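Long-range contacts in initiator protein NS1 (PDB 4R94), which nicks viral DNA at the replication origin through its N-terminal nickase domain, the part described here, and unwinds it with a separate ATP-driven helicase region: residues Leu37-Ile42 with Val163-Glu169; Ala63-Trp67 with Phe88-Ser92; Gln139-Lys143 with Lys195-Cys200. One frame throughout, in Å; residues are numbered along the deposited sequence.

Contact 1 (Leu37-Ile42 with Val163-Glu169)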
# COMPACT_ATOMS: atom_id res chain seq x y z
N LEU A 37 -23.85 -7.15 4.54
CA LEU A 37 -24.66 -6.52 5.57
C LEU A 37 -26.09 -6.43 5.07
O LEU A 37 -26.35 -5.75 4.08
CB LEU A 37 -24.13 -5.11 5.89
CG LEU A 37 -22.71 -5.02 6.46
CD1 LEU A 37 -22.29 -3.56 6.60
CD2 LEU A 37 -22.66 -5.73 7.79
N ASN A 38 -27.00 -7.11 5.75
CA ASN A 38 -28.42 -7.07 5.38
C ASN A 38 -28.63 -7.35 3.89
O ASN A 38 -29.39 -6.65 3.23
CB ASN A 38 -29.01 -5.71 5.75
CG ASN A 38 -28.96 -5.46 7.23
OD1 ASN A 38 -29.26 -6.35 8.03
ND2 ASN A 38 -28.53 -4.27 7.62
N GLY A 39 -27.93 -8.35 3.37
CA GLY A 39 -28.09 -8.72 1.98
C GLY A 39 -27.28 -7.89 1.00
O GLY A 39 -27.22 -8.22 -0.18
N LYS A 40 -26.66 -6.82 1.49
CA LYS A 40 -25.86 -5.92 0.65
C LYS A 40 -24.42 -6.40 0.58
O LYS A 40 -23.77 -6.56 1.61
CB LYS A 40 -25.90 -4.49 1.20
CG LYS A 40 -27.28 -3.89 1.35
CD LYS A 40 -27.18 -2.49 1.94
CE LYS A 40 -28.54 -1.82 2.04
NZ LYS A 40 -28.43 -0.44 2.59
N ASP A 41 -23.92 -6.61 -0.63
CA ASP A 41 -22.59 -7.16 -0.82
C ASP A 41 -21.56 -6.05 -0.95
O ASP A 41 -21.65 -5.20 -1.83
CB ASP A 41 -22.54 -8.05 -2.06
CG ASP A 41 -23.25 -9.38 -1.85
OD1 ASP A 41 -23.34 -9.85 -0.69
OD2 ASP A 41 -23.70 -9.97 -2.85
N ILE A 42 -20.57 -6.07 -0.06
CA ILE A 42 -19.50 -5.09 -0.09
C ILE A 42 -18.20 -5.83 -0.38
O ILE A 42 -17.62 -6.45 0.51
CB ILE A 42 -19.40 -4.33 1.24
CG1 ILE A 42 -20.78 -3.82 1.66
CG2 ILE A 42 -18.40 -3.17 1.13
CD1 ILE A 42 -20.79 -3.12 2.99
N VAL A 163 -21.45 1.56 -1.92
CA VAL A 163 -22.70 0.85 -1.66
C VAL A 163 -23.56 1.74 -0.77
O VAL A 163 -23.07 2.29 0.21
CB VAL A 163 -22.46 -0.52 -1.00
CG1 VAL A 163 -23.80 -1.21 -0.70
CG2 VAL A 163 -21.59 -1.40 -1.89
N GLN A 164 -24.83 1.92 -1.13
CA GLN A 164 -25.74 2.69 -0.31
C GLN A 164 -25.95 1.98 1.03
O GLN A 164 -26.47 0.87 1.08
CB GLN A 164 -27.08 2.89 -1.03
CG GLN A 164 -28.15 3.57 -0.18
CD GLN A 164 -28.35 5.03 -0.54
OE1 GLN A 164 -27.70 5.56 -1.45
NE2 GLN A 164 -29.26 5.70 0.17
N LEU A 165 -25.52 2.62 2.11
CA LEU A 165 -25.61 2.02 3.43
C LEU A 165 -26.44 2.87 4.38
O LEU A 165 -26.39 4.09 4.32
CB LEU A 165 -24.21 1.85 4.02
CG LEU A 165 -23.24 0.95 3.26
CD1 LEU A 165 -21.87 1.04 3.90
CD2 LEU A 165 -23.74 -0.48 3.27
N THR A 166 -27.19 2.22 5.27
CA THR A 166 -27.83 2.91 6.40
C THR A 166 -26.76 3.37 7.39
O THR A 166 -25.63 2.89 7.34
CB THR A 166 -28.83 2.01 7.14
OG1 THR A 166 -28.13 0.95 7.81
CG2 THR A 166 -29.88 1.43 6.18
N PRO A 167 -27.10 4.30 8.29
CA PRO A 167 -26.12 4.63 9.33
C PRO A 167 -25.70 3.42 10.17
O PRO A 167 -24.51 3.30 10.48
CB PRO A 167 -26.87 5.67 10.18
CG PRO A 167 -27.75 6.36 9.19
CD PRO A 167 -28.22 5.26 8.26
N ALA A 168 -26.64 2.54 10.50
CA ALA A 168 -26.32 1.35 11.28
C ALA A 168 -25.33 0.45 10.54
O ALA A 168 -24.42 -0.12 11.14
CB ALA A 168 -27.60 0.58 11.61
N GLU A 169 -25.52 0.32 9.22
CA GLU A 169 -24.62 -0.48 8.40
C GLU A 169 -23.24 0.14 8.27
O GLU A 169 -22.23 -0.57 8.29
CB GLU A 169 -25.22 -0.69 7.01
CG GLU A 169 -26.45 -1.60 7.03
CD GLU A 169 -27.28 -1.52 5.76
OE1 GLU A 169 -27.08 -0.59 4.94
OE2 GLU A 169 -28.15 -2.40 5.58

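Contact 2 (Ala63-Trp67 with Phe88-Ser92)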
# COMPACT_ATOMS: atom_id res chain seq x y z
N ALA A 63 -1.23 8.61 -8.37
CA ALA A 63 -1.32 7.17 -8.66
C ALA A 63 -1.56 6.90 -10.14
O ALA A 63 -0.96 6.00 -10.73
CB ALA A 63 -2.43 6.52 -7.82
N GLU A 64 -2.47 7.69 -10.73
CA GLU A 64 -2.78 7.60 -12.15
C GLU A 64 -1.54 7.80 -13.00
O GLU A 64 -1.27 7.02 -13.91
CB GLU A 64 -3.84 8.64 -12.53
CG GLU A 64 -5.21 8.36 -11.94
CD GLU A 64 -6.12 9.58 -11.97
OE1 GLU A 64 -5.64 10.69 -12.28
OE2 GLU A 64 -7.32 9.43 -11.65
N THR A 65 -0.78 8.84 -12.70
CA THR A 65 0.39 9.15 -13.52
C THR A 65 1.51 8.14 -13.29
O THR A 65 2.24 7.81 -14.20
CB THR A 65 0.86 10.59 -13.26
OG1 THR A 65 -0.15 11.48 -13.77
CG2 THR A 65 2.16 10.90 -13.99
N THR A 66 1.60 7.62 -12.07
CA THR A 66 2.56 6.55 -11.80
C THR A 66 2.22 5.31 -12.63
O THR A 66 3.12 4.69 -13.22
CB THR A 66 2.57 6.20 -10.30
OG1 THR A 66 3.12 7.31 -9.58
CG2 THR A 66 3.42 4.96 -10.04
N TRP A 67 0.94 4.96 -12.69
CA TRP A 67 0.50 3.87 -13.55
C TRP A 67 0.84 4.16 -15.01
O TRP A 67 1.40 3.32 -15.72
CB TRP A 67 -1.00 3.62 -13.41
CG TRP A 67 -1.52 2.56 -14.35
CD1 TRP A 67 -1.92 2.75 -15.65
CD2 TRP A 67 -1.68 1.16 -14.09
NE1 TRP A 67 -2.32 1.55 -16.20
CE2 TRP A 67 -2.18 0.56 -15.26
CE3 TRP A 67 -1.45 0.35 -12.97
CZ2 TRP A 67 -2.46 -0.80 -15.36
CZ3 TRP A 67 -1.73 -1.02 -13.06
CH2 TRP A 67 -2.23 -1.57 -14.25
N PHE A 88 -6.19 2.98 -7.77
CA PHE A 88 -5.78 4.38 -7.68
C PHE A 88 -6.40 5.06 -6.46
O PHE A 88 -5.73 5.79 -5.72
CB PHE A 88 -6.16 5.17 -8.93
CG PHE A 88 -5.54 4.64 -10.19
CD1 PHE A 88 -4.39 3.86 -10.14
CD2 PHE A 88 -6.12 4.91 -11.42
CE1 PHE A 88 -3.82 3.37 -11.30
CE2 PHE A 88 -5.55 4.42 -12.59
CZ PHE A 88 -4.41 3.65 -12.52
N ILE A 89 -7.69 4.82 -6.26
CA ILE A 89 -8.37 5.32 -5.08
C ILE A 89 -7.70 4.77 -3.81
O ILE A 89 -7.42 5.52 -2.91
CB ILE A 89 -9.86 4.96 -5.10
CG1 ILE A 89 -10.55 5.80 -6.19
CG2 ILE A 89 -10.49 5.22 -3.73
CD1 ILE A 89 -11.98 5.40 -6.48
N PHE A 90 -7.45 3.46 -3.74
CA PHE A 90 -6.84 2.93 -2.52
C PHE A 90 -5.45 3.51 -2.28
O PHE A 90 -5.06 3.74 -1.14
CB PHE A 90 -6.76 1.40 -2.58
CG PHE A 90 -8.06 0.71 -2.30
CD1 PHE A 90 -9.02 1.27 -1.45
CD2 PHE A 90 -8.32 -0.53 -2.87
CE1 PHE A 90 -10.22 0.60 -1.19
CE2 PHE A 90 -9.51 -1.20 -2.59
CZ PHE A 90 -10.46 -0.64 -1.76
N ASP A 91 -4.70 3.78 -3.35
CA ASP A 91 -3.37 4.38 -3.18
C ASP A 91 -3.50 5.72 -2.48
O ASP A 91 -2.78 6.00 -1.52
CB ASP A 91 -2.65 4.55 -4.53
CG ASP A 91 -1.16 4.77 -4.37
OD1 ASP A 91 -0.48 3.88 -3.81
OD2 ASP A 91 -0.67 5.84 -4.80
N SER A 92 -4.48 6.51 -2.91
CA SER A 92 -4.70 7.80 -2.26
C SER A 92 -5.13 7.64 -0.80
O SER A 92 -4.67 8.39 0.05
CB SER A 92 -5.72 8.68 -3.04
OG SER A 92 -7.06 8.22 -2.92

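Contact 3 (Gln139-Lys143 with Lys195-Cys200)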
# COMPACT_ATOMS: atom_id res chain seq x y z
N GLN A 139 10.90 0.79 17.26
CA GLN A 139 10.16 -0.47 17.26
C GLN A 139 8.97 -0.55 18.23
O GLN A 139 7.91 -1.09 17.90
CB GLN A 139 11.11 -1.64 17.55
CG GLN A 139 10.39 -2.82 18.19
CD GLN A 139 10.98 -4.15 17.85
OE1 GLN A 139 11.87 -4.26 17.00
NE2 GLN A 139 10.48 -5.20 18.50
N ALA A 140 9.15 0.00 19.43
CA ALA A 140 8.10 -0.06 20.45
C ALA A 140 6.82 0.67 20.05
O ALA A 140 5.78 0.48 20.67
CB ALA A 140 8.62 0.50 21.77
N GLN A 141 6.90 1.50 19.00
CA GLN A 141 5.76 2.30 18.55
C GLN A 141 4.92 1.57 17.50
O GLN A 141 3.88 2.08 17.06
CB GLN A 141 6.24 3.63 17.97
CG GLN A 141 7.03 4.50 18.94
CD GLN A 141 7.56 5.76 18.27
OE1 GLN A 141 8.10 5.71 17.16
NE2 GLN A 141 7.39 6.89 18.94
N GLY A 142 5.37 0.38 17.09
CA GLY A 142 4.71 -0.36 16.02
C GLY A 142 3.24 -0.65 16.26
O GLY A 142 2.40 -0.42 15.38
N LYS A 143 2.92 -1.16 17.45
CA LYS A 143 1.54 -1.48 17.80
C LYS A 143 0.63 -0.26 17.75
O LYS A 143 -0.49 -0.34 17.24
CB LYS A 143 1.47 -2.09 19.20
CG LYS A 143 2.00 -3.52 19.27
CD LYS A 143 2.43 -3.86 20.68
CE LYS A 143 2.36 -5.35 20.94
NZ LYS A 143 0.95 -5.81 21.00
N LYS A 195 2.85 -13.23 23.76
CA LYS A 195 3.16 -11.88 23.32
C LYS A 195 3.60 -11.85 21.86
O LYS A 195 4.20 -12.80 21.35
CB LYS A 195 4.24 -11.27 24.23
CG LYS A 195 4.57 -9.82 23.92
CD LYS A 195 5.22 -9.12 25.10
CE LYS A 195 5.67 -7.70 24.74
NZ LYS A 195 4.55 -6.84 24.26
N ASP A 196 3.29 -10.75 21.17
CA ASP A 196 3.81 -10.54 19.83
C ASP A 196 4.76 -9.35 19.86
O ASP A 196 4.51 -8.35 20.53
CB ASP A 196 2.67 -10.31 18.83
CG ASP A 196 1.75 -9.21 19.27
OD1 ASP A 196 0.80 -9.49 20.03
OD2 ASP A 196 1.98 -8.05 18.86
N TYR A 197 5.87 -9.48 19.15
CA TYR A 197 6.86 -8.42 19.06
C TYR A 197 6.89 -7.89 17.65
O TYR A 197 6.92 -8.66 16.70
CB TYR A 197 8.25 -8.93 19.44
CG TYR A 197 8.40 -9.33 20.88
CD1 TYR A 197 8.62 -8.38 21.87
CD2 TYR A 197 8.36 -10.67 21.26
CE1 TYR A 197 8.78 -8.74 23.19
CE2 TYR A 197 8.51 -11.05 22.59
CZ TYR A 197 8.72 -10.08 23.54
OH TYR A 197 8.88 -10.43 24.87
N THR A 198 6.87 -6.57 17.51
CA THR A 198 6.98 -5.94 16.21
C THR A 198 8.26 -6.35 15.51
O THR A 198 9.33 -6.34 16.14
CB THR A 198 6.94 -4.42 16.35
OG1 THR A 198 5.67 -4.06 16.91
CG2 THR A 198 7.14 -3.74 14.99
N LYS A 199 8.16 -6.74 14.24
CA LYS A 199 9.34 -7.15 13.46
C LYS A 199 9.66 -6.10 12.40
O LYS A 199 9.01 -6.05 11.35
CB LYS A 199 9.10 -8.51 12.79
CG LYS A 199 10.31 -9.05 11.99
CD LYS A 199 10.04 -10.47 11.51
CE LYS A 199 11.18 -10.96 10.62
NZ LYS A 199 10.79 -12.22 9.94
N CYS A 200 10.65 -5.26 12.67
CA CYS A 200 11.07 -4.29 11.68
C CYS A 200 11.80 -5.01 10.56
O CYS A 200 12.38 -6.10 10.76
CB CYS A 200 11.93 -3.21 12.32
SG CYS A 200 11.02 -2.21 13.52
O HOH W 1 5.41 -2.26 18.89
O HOH W 2 12.45 -5.95 14.87

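Contact 1 (Leu37-Ile42 with Val163-Glu169)
Glu-169 meets Lys-40 and Asn-38 with different oxygens, a worked example of one carboxylate joining a hairpin to the start of a helix. Lys-40, extended beyond CG, crosses the glutamate at about a right angle, and its NZ forms a salt bridge of 2.7 Å to OE1 of Glu-169 on the syn lone pair. The same ammonium donates to the backbone O of Gln-164 at 2.8 Å. The amide of Asn-38 approaches the other oxygen: ND2 bonds to OE2 of Glu-169 over 2.8 Å on its anti lone pair, nearly straight at 170°, with the acceptor close to the amide plane.

OE1 of Glu-169 has a second donor, the backbone N of Thr-166 at 2.8 Å, which comes from above the carboxylate plane. Glu-169 N in turn donates to OG1 of Thr-166 over 3.0 Å, completing a capping box; the carboxylate that caps the helix N-terminus thus also takes up two side chains of the type I' turn Leu-37 to Lys-40. Beneath this polar layer Ile-42 CD1 and Leu-165 CD2 meet tip to tip at 4.0 Å. The two-stranded hairpin 35-42 lies against the first turn of helix 167-179, whose Lys-172 and Leu-173 extend the contact to Leu-37 and Ile-42.

Contact 2 (Ala63-Trp67 with Phe88-Ser92)
A helix-helix packing inside the nickase domain brings Phe-88 of helix 81-104 against Ala-63, Glu-64 and Trp-67 of helix 54-70, illustrating how one ring can be lodged between two inclined helices. The axes of the two short segments come within 10.0 Å of each other, with their directions at 125°. The phenyl edge is directed at the face of the Trp-67 five-membered ring in an offset edge-to-face pair, with centroids 5.4 Å apart and planes at 66°. Its leading atom, Phe-88 CZ, lies 3.5 Å from Trp-67 CB. The indole has a further partner in Lys-216, which makes a cation-pi contact with it.

One phenyl face is covered by the backbone of Glu-64: its CA stands 4.2 Å from the centroid of the Phe-88 ring, only 7° off the normal, as a CH-pi contact. Glu-64 CG adds a 3.6 Å approach to Phe-88 CD2. Nearby, Ala-63 CB touches Phe-88 CD1 at 4.0 Å and Asp-91 OD2 at 3.6 Å. Asp-91 OD2 is salt-bridged to Lys-95 and its OD1 hydrogen-bonded to His-118 of strand 112-121, while Leu-229 of strand 227-232 touches Ala-63, Trp-67 and Asp-91, seating the helix pair on the central sheet.

Contact 3 (Gln139-Lys143 with Lys195-Cys200)
Water 1 is held by three groups, a compact example of solvent acting as part of an interface. It hydrogen-bonds to Thr-198 OG1 over 2.7 Å. It also donates to Gln-139 O at 2.9 Å and accepts from the backbone N of Lys-143. The threonine hydroxyl lies anti to its carbonyl carbon (chi1 -62°), which brings it to the water between the start of helix 142-160 and the loop. Gly-142 passes close beside it, its CA 3.9 Å from Thr-198 OG1.

Water 2 makes a second bridge: it donates to OE1 of Gln-139 at 2.8 Å and accepts from Cys-200 N at 2.9 Å. The bent Gln-139 side chain extends over the loop, and its CB packs against Cys-200 SG at 4.1 Å. Lys-195 is the last residue of the origin-binding region 191-195, and the segment runs on from it to strand 201-202; the start of helix 142-160 thus packs on one leg of the loop that carries the origin-binding residues. Backbone bonds of Tyr-197 to Tyr-188 and of Lys-199 to Leu-186 tie that leg to its partner. Farther out, Lys-143 reaches obliquely across Asp-196 in a salt bridge whose hydrogen bond is weak, NZ of Lys-143 to OD2 of Asp-196 at 3.3 Å, while Lys-195 brings a second ammonium into the same neighbourhood.

How the contacts relate
All three contacts belong to the N-terminal nickase domain, yet none touches another. Contact 2 is the central one, about 10 Å from the centre of the chain, and is nested within the loop closed by contact 1, with the centres of these two 26 Å apart. Contact 3 lies on the opposite side of the chain's centre from contact 2, their centres 29 Å apart, and its segments alternate along the chain with those of contact 1. Helix 142-160 runs from contact 3 to just before contact 1, where helix 167-179 begins; the contact centres are 35 Å apart. The three pairings thus join a peripheral hairpin to a helix start, two helices over the sheet bearing the magnesium ligands, and a helix start to the origin-binding loop.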